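Local structure of putative c-1-tetrahydrofolate synthase, cytoplasmic (4A26) at residues 41-46 against 81-86; 99-104 against 116-121. The protein probably catalyses the NAD(P)-dependent oxidation of methylenetetrahydrofolate and the hydrolysis of the resulting methenyl compound to formyltetrahydrofolate in one-carbon metabolism. All coordinates share one frame; numbering follows the deposited sequence.

Contact 1. Residues 41-46 against 81-86; sequences ASIIVG and EVLEVN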
loop_
_atom_site.group_PDB
_atom_site.type_symbol
_atom_site.label_atom_id
_atom_site.label_comp_id
_atom_site.label_asym_id
_atom_site.label_seq_id
_atom_site.Cartn_x
_atom_site.Cartn_y
_atom_site.Cartn_z
ATOM N N ALA A 41 24.340 1.107 -8.845
ATOM C CA ALA A 41 24.526 0.180 -9.945
ATOM C C ALA A 41 23.292 0.175 -10.829
ATOM O O ALA A 41 22.171 0.280 -10.339
ATOM C CB ALA A 41 24.794 -1.216 -9.416
ATOM N N SER A 42 23.504 0.059 -12.136
ATOM C CA SER A 42 22.404 -0.085 -13.080
ATOM C C SER A 42 22.662 -1.252 -14.021
ATOM O O SER A 42 23.814 -1.586 -14.306
ATOM C CB SER A 42 22.195 1.204 -13.883
ATOM O OG SER A 42 23.354 1.542 -14.615
ATOM N N ILE A 43 21.582 -1.874 -14.484
ATOM C CA ILE A 43 21.658 -2.885 -15.524
ATOM C C ILE A 43 20.798 -2.427 -16.694
ATOM O O ILE A 43 19.626 -2.110 -16.524
ATOM C CB ILE A 43 21.183 -4.266 -15.024
ATOM C CG1 ILE A 43 22.072 -4.757 -13.881
ATOM C CG2 ILE A 43 21.229 -5.277 -16.149
ATOM C CD1 ILE A 43 21.597 -6.044 -13.238
ATOM N N ILE A 44 21.404 -2.365 -17.875
ATOM C CA ILE A 44 20.687 -2.062 -19.105
ATOM C C ILE A 44 20.937 -3.208 -20.080
ATOM O O ILE A 44 22.059 -3.715 -20.179
ATOM C CB ILE A 44 21.121 -0.704 -19.715
ATOM C CG1 ILE A 44 20.224 -0.332 -20.898
ATOM C CG2 ILE A 44 22.580 -0.737 -20.153
ATOM C CD1 ILE A 44 20.608 0.976 -21.563
ATOM N N VAL A 45 19.879 -3.621 -20.774
ATOM C CA VAL A 45 19.932 -4.742 -21.704
ATOM C C VAL A 45 19.602 -4.240 -23.104
ATOM O O VAL A 45 18.619 -3.524 -23.307
ATOM C CB VAL A 45 18.950 -5.852 -21.291
ATOM C CG1 VAL A 45 18.930 -6.973 -22.329
ATOM C CG2 VAL A 45 19.322 -6.393 -19.920
ATOM N N GLY A 46 20.432 -4.620 -24.066
ATOM C CA GLY A 46 20.331 -4.079 -25.414
ATOM C C GLY A 46 20.951 -2.697 -25.491
ATOM O O GLY A 46 21.764 -2.328 -24.643
ATOM N N GLU A 81 18.140 -16.051 -17.420
ATOM C CA GLU A 81 19.039 -16.637 -16.418
ATOM C C GLU A 81 20.293 -15.777 -16.259
ATOM O O GLU A 81 20.680 -15.439 -15.141
ATOM C CB GLU A 81 19.433 -18.076 -16.800
ATOM C CG GLU A 81 19.497 -19.075 -15.626
ATOM C CD GLU A 81 20.629 -18.799 -14.634
ATOM O OE1 GLU A 81 20.532 -17.815 -13.865
ATOM O OE2 GLU A 81 21.605 -19.585 -14.603
ATOM N N VAL A 82 20.901 -15.407 -17.385
ATOM C CA VAL A 82 22.157 -14.659 -17.382
ATOM C C VAL A 82 21.974 -13.239 -16.841
ATOM O O VAL A 82 22.826 -12.743 -16.108
ATOM C CB VAL A 82 22.791 -14.613 -18.791
ATOM C CG1 VAL A 82 24.032 -13.736 -18.793
ATOM C CG2 VAL A 82 23.131 -16.014 -19.264
ATOM N N LEU A 83 20.870 -12.588 -17.198
ATOM C CA LEU A 83 20.518 -11.292 -16.611
ATOM C C LEU A 83 20.475 -11.399 -15.092
ATOM O O LEU A 83 21.124 -10.629 -14.389
ATOM C CB LEU A 83 19.154 -10.808 -17.126
ATOM C CG LEU A 83 18.564 -9.554 -16.467
ATOM C CD1 LEU A 83 19.474 -8.351 -16.706
ATOM C CD2 LEU A 83 17.157 -9.280 -16.970
ATOM N N GLU A 84 19.702 -12.359 -14.597
ATOM C CA GLU A 84 19.521 -12.552 -13.158
ATOM C C GLU A 84 20.828 -12.865 -12.427
ATOM O O GLU A 84 20.999 -12.478 -11.273
ATOM C CB GLU A 84 18.500 -13.666 -12.900
ATOM C CG GLU A 84 17.070 -13.286 -13.265
ATOM C CD GLU A 84 16.048 -14.259 -12.719
ATOM O OE1 GLU A 84 16.376 -15.456 -12.559
ATOM O OE2 GLU A 84 14.910 -13.820 -12.442
ATOM N N VAL A 85 21.741 -13.568 -13.096
ATOM C CA VAL A 85 23.071 -13.840 -12.545
ATOM C C VAL A 85 23.808 -12.531 -12.272
ATOM O O VAL A 85 24.376 -12.343 -11.193
ATOM C CB VAL A 85 23.917 -14.725 -13.496
ATOM C CG1 VAL A 85 25.404 -14.596 -13.187
ATOM C CG2 VAL A 85 23.466 -16.176 -13.410
ATOM N N ASN A 86 23.788 -11.628 -13.250
ATOM C CA ASN A 86 24.394 -10.306 -13.086
ATOM C C ASN A 86 23.700 -9.483 -12.010
ATOM O O ASN A 86 24.351 -8.713 -11.308
ATOM C CB ASN A 86 24.402 -9.533 -14.404
ATOM C CG ASN A 86 25.357 -10.125 -15.414
ATOM O OD1 ASN A 86 26.506 -9.696 -15.525
ATOM N ND2 ASN A 86 24.893 -11.126 -16.148
#
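I43 and V45 of strand 39-45 both lean on one methyl group, CD1 of L83, where helix 80-91 packs on the parallel sheet of the N-terminal alpha/beta domain. Segments 41-45 and 81-86 run nearly antiparallel, at 167°, with axes 10.4 Å apart, the arrangement of a connecting helix laid over a parallel sheet. L83 does not aim its CB at the strand. It gets there through its torsions: CG lies anti to the backbone N (chi1 172°), and chi2 of 62° then swings CD1 over to the strand. There CD1 sits 3.6 Å from CG2 of I43 and 3.8 Å from CG2 of V45, meeting the two branched side chains at a slant. In I43, CG2 is the branch anti to the backbone N, while the CG1 arm carries CD1 off to N86, beside the backbone carbon rather than the amide; farther along the helix, I43 also touches V87 and L90. The N86 amide turns back on its own helix, its plane holding the acceptor. V82 O takes the backbone N of N86 from one face of its carbonyl plane and ND2 from the other, ND2 lying 2.6 Å from V82 O.

Contact 2. Residues 99-104 against 116-121; sequences IIVQLP and EKIHPH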
loop_
_atom_site.group_PDB
_atom_site.type_symbol
_atom_site.label_atom_id
_atom_site.label_comp_id
_atom_site.label_asym_id
_atom_site.label_seq_id
_atom_site.Cartn_x
_atom_site.Cartn_y
_atom_site.Cartn_z
ATOM N N ILE A 99 20.575 -0.687 -6.700
ATOM C CA ILE A 99 20.513 -1.466 -7.937
ATOM C C ILE A 99 19.240 -1.135 -8.700
ATOM O O ILE A 99 18.139 -1.373 -8.206
ATOM C CB ILE A 99 20.541 -2.988 -7.653
ATOM C CG1 ILE A 99 21.883 -3.398 -7.040
ATOM C CG2 ILE A 99 20.298 -3.781 -8.933
ATOM C CD1 ILE A 99 21.950 -4.856 -6.607
ATOM N N ILE A 100 19.392 -0.575 -9.898
ATOM C CA ILE A 100 18.257 -0.361 -10.796
ATOM C C ILE A 100 18.463 -1.110 -12.112
ATOM O O ILE A 100 19.580 -1.204 -12.615
ATOM C CB ILE A 100 17.992 1.139 -11.085
ATOM C CG1 ILE A 100 19.248 1.847 -11.607
ATOM C CG2 ILE A 100 17.502 1.828 -9.835
ATOM C CD1 ILE A 100 18.958 3.141 -12.350
ATOM N N VAL A 101 17.376 -1.664 -12.638
ATOM C CA VAL A 101 17.367 -2.271 -13.956
ATOM C C VAL A 101 16.615 -1.324 -14.862
ATOM O O VAL A 101 15.442 -1.034 -14.616
ATOM C CB VAL A 101 16.659 -3.630 -13.949
ATOM C CG1 VAL A 101 16.422 -4.108 -15.368
ATOM C CG2 VAL A 101 17.479 -4.647 -13.168
ATOM N N GLN A 102 17.290 -0.832 -15.898
ATOM C CA GLN A 102 16.708 0.173 -16.785
ATOM C C GLN A 102 15.617 -0.443 -17.651
ATOM O O GLN A 102 15.850 -1.439 -18.341
ATOM C CB GLN A 102 17.785 0.803 -17.666
ATOM C CG GLN A 102 17.315 2.025 -18.453
ATOM C CD GLN A 102 16.849 3.166 -17.559
ATOM O OE1 GLN A 102 17.444 3.438 -16.509
ATOM N NE2 GLN A 102 15.782 3.844 -17.978
ATOM N N LEU A 103 14.432 0.160 -17.608
ATOM C CA LEU A 103 13.260 -0.360 -18.309
ATOM C C LEU A 103 12.927 0.509 -19.526
ATOM O O LEU A 103 13.299 1.683 -19.568
ATOM C CB LEU A 103 12.064 -0.399 -17.352
ATOM C CG LEU A 103 12.209 -1.291 -16.112
ATOM C CD1 LEU A 103 11.082 -1.031 -15.125
ATOM C CD2 LEU A 103 12.258 -2.765 -16.501
ATOM N N PRO A 104 12.231 -0.062 -20.526
ATOM C CA PRO A 104 11.804 -1.458 -20.641
ATOM C C PRO A 104 12.870 -2.379 -21.230
ATOM O O PRO A 104 13.588 -1.991 -22.152
ATOM C CB PRO A 104 10.608 -1.376 -21.592
ATOM C CG PRO A 104 10.910 -0.219 -22.461
ATOM C CD PRO A 104 11.658 0.771 -21.600
ATOM N N GLU A 116 12.579 -9.133 -9.095
ATOM C CA GLU A 116 12.389 -9.910 -7.863
ATOM C C GLU A 116 13.734 -10.427 -7.336
ATOM O O GLU A 116 13.910 -10.578 -6.124
ATOM C CB GLU A 116 11.407 -11.073 -8.090
ATOM C CG GLU A 116 10.394 -11.291 -6.953
ATOM C CD GLU A 116 9.250 -10.264 -6.938
ATOM O OE1 GLU A 116 9.377 -9.190 -7.574
ATOM O OE2 GLU A 116 8.218 -10.530 -6.278
ATOM N N LYS A 117 14.673 -10.678 -8.252
ATOM C CA LYS A 117 16.041 -11.091 -7.905
ATOM C C LYS A 117 16.782 -10.069 -7.052
ATOM O O LYS A 117 17.658 -10.439 -6.272
ATOM C CB LYS A 117 16.876 -11.364 -9.166
ATOM C CG LYS A 117 16.875 -12.807 -9.617
ATOM C CD LYS A 117 17.897 -13.655 -8.858
ATOM C CE LYS A 117 17.743 -15.140 -9.195
ATOM N NZ LYS A 117 18.740 -16.012 -8.503
ATOM N N ILE A 118 16.455 -8.789 -7.218
ATOM C CA ILE A 118 17.124 -7.738 -6.455
ATOM C C ILE A 118 16.824 -7.928 -4.973
ATOM O O ILE A 118 15.692 -8.223 -4.595
ATOM C CB ILE A 118 16.682 -6.320 -6.886
ATOM C CG1 ILE A 118 17.078 -6.043 -8.341
ATOM C CG2 ILE A 118 17.311 -5.266 -5.978
ATOM C CD1 ILE A 118 16.393 -4.827 -8.941
ATOM N N HIS A 119 17.852 -7.778 -4.146
ATOM C CA HIS A 119 17.691 -7.870 -2.707
ATOM C C HIS A 119 16.912 -6.651 -2.208
ATOM O O HIS A 119 17.215 -5.523 -2.601
ATOM C CB HIS A 119 19.053 -7.977 -2.019
ATOM C CG HIS A 119 19.588 -9.373 -1.969
ATOM N ND1 HIS A 119 20.385 -9.831 -0.942
ATOM C CD2 HIS A 119 19.415 -10.424 -2.806
ATOM C CE1 HIS A 119 20.693 -11.097 -1.157
ATOM N NE2 HIS A 119 20.118 -11.481 -2.282
ATOM N N PRO A 120 15.894 -6.874 -1.354
ATOM C CA PRO A 120 15.053 -5.791 -0.834
ATOM C C PRO A 120 15.819 -4.558 -0.365
ATOM O O PRO A 120 15.342 -3.437 -0.562
ATOM C CB PRO A 120 14.344 -6.447 0.350
ATOM C CG PRO A 120 14.233 -7.869 -0.035
ATOM C CD PRO A 120 15.446 -8.191 -0.863
ATOM N N HIS A 121 16.990 -4.767 0.239
ATOM C CA HIS A 121 17.783 -3.674 0.807
ATOM C C HIS A 121 18.658 -2.930 -0.214
ATOM O O HIS A 121 19.335 -1.968 0.146
ATOM C CB HIS A 121 18.627 -4.172 1.999
ATOM C CG HIS A 121 19.820 -5.001 1.613
ATOM N ND1 HIS A 121 19.781 -6.377 1.536
ATOM C CD2 HIS A 121 21.091 -4.644 1.305
ATOM C CE1 HIS A 121 20.971 -6.830 1.185
ATOM N NE2 HIS A 121 21.784 -5.800 1.041
#
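I118 lays its CG1-CD1 arm against I99, and this pair is the close-fitting part of the contact. CG2 of I99 stands 4.0 Å from CG1 of I118 and equally near its CD1, so a single methyl faces the whole outer arm; the two side chains lie alongside one another, pointing opposite ways. Each residue has chi1 near -65°, with CG1 beside the backbone N, but they use different branches: I99 offers CG2, anti to its N, whereas I118 reaches out with the longer CG1 arm. With chi2 at 166° that arm is extended, which takes CD1 on to the strand backbone, 3.9 Å from O of I99. Toward V101 the fit slackens, CD1 of I118 lying 4.4 Å from CG2 of V101. Strand 98-101 is an outer strand of the parallel sheet in this chain, beside 39-45, and its I99 backbone also bonds to K122; the chain returns through helix 111-116 to lie on the face of the sheet that helix 80-91 also packs against. From that helix V87 touches I118, L90 touches I99, and the N91 side chain holds the loop backbone, ND2 bonding K117 O and OD1 taking the N-H of H119. Polar, more exposed residues flank I118 on its own segment. K117 and H119 are partly exposed, the ring of H119 having K117 O at its edge and in its plane. E116 lies on the exposed side, where its OE2 forms a salt bridge with R140 of the second subunit.

Contacts 1 and 2 lie about 9 Å apart, centre to centre, on one three-stranded parallel sheet within the family's catalytic domain. They come in series: strand 39-45 and helix 80-91 meet first, then the chain passes into strand 98-101 and back through the loop 116-121. Neighbouring strands join them directly, through probable hydrogen bonds from I43 N to I100 O (2.8 Å) and from Q102 N to I43 O (2.7 Å). Helix 80-91 is a second bridge, with V87 touching both I43 and I118, and the E84 side chain packing on K117. Helix and loop thus share one face of the sheet.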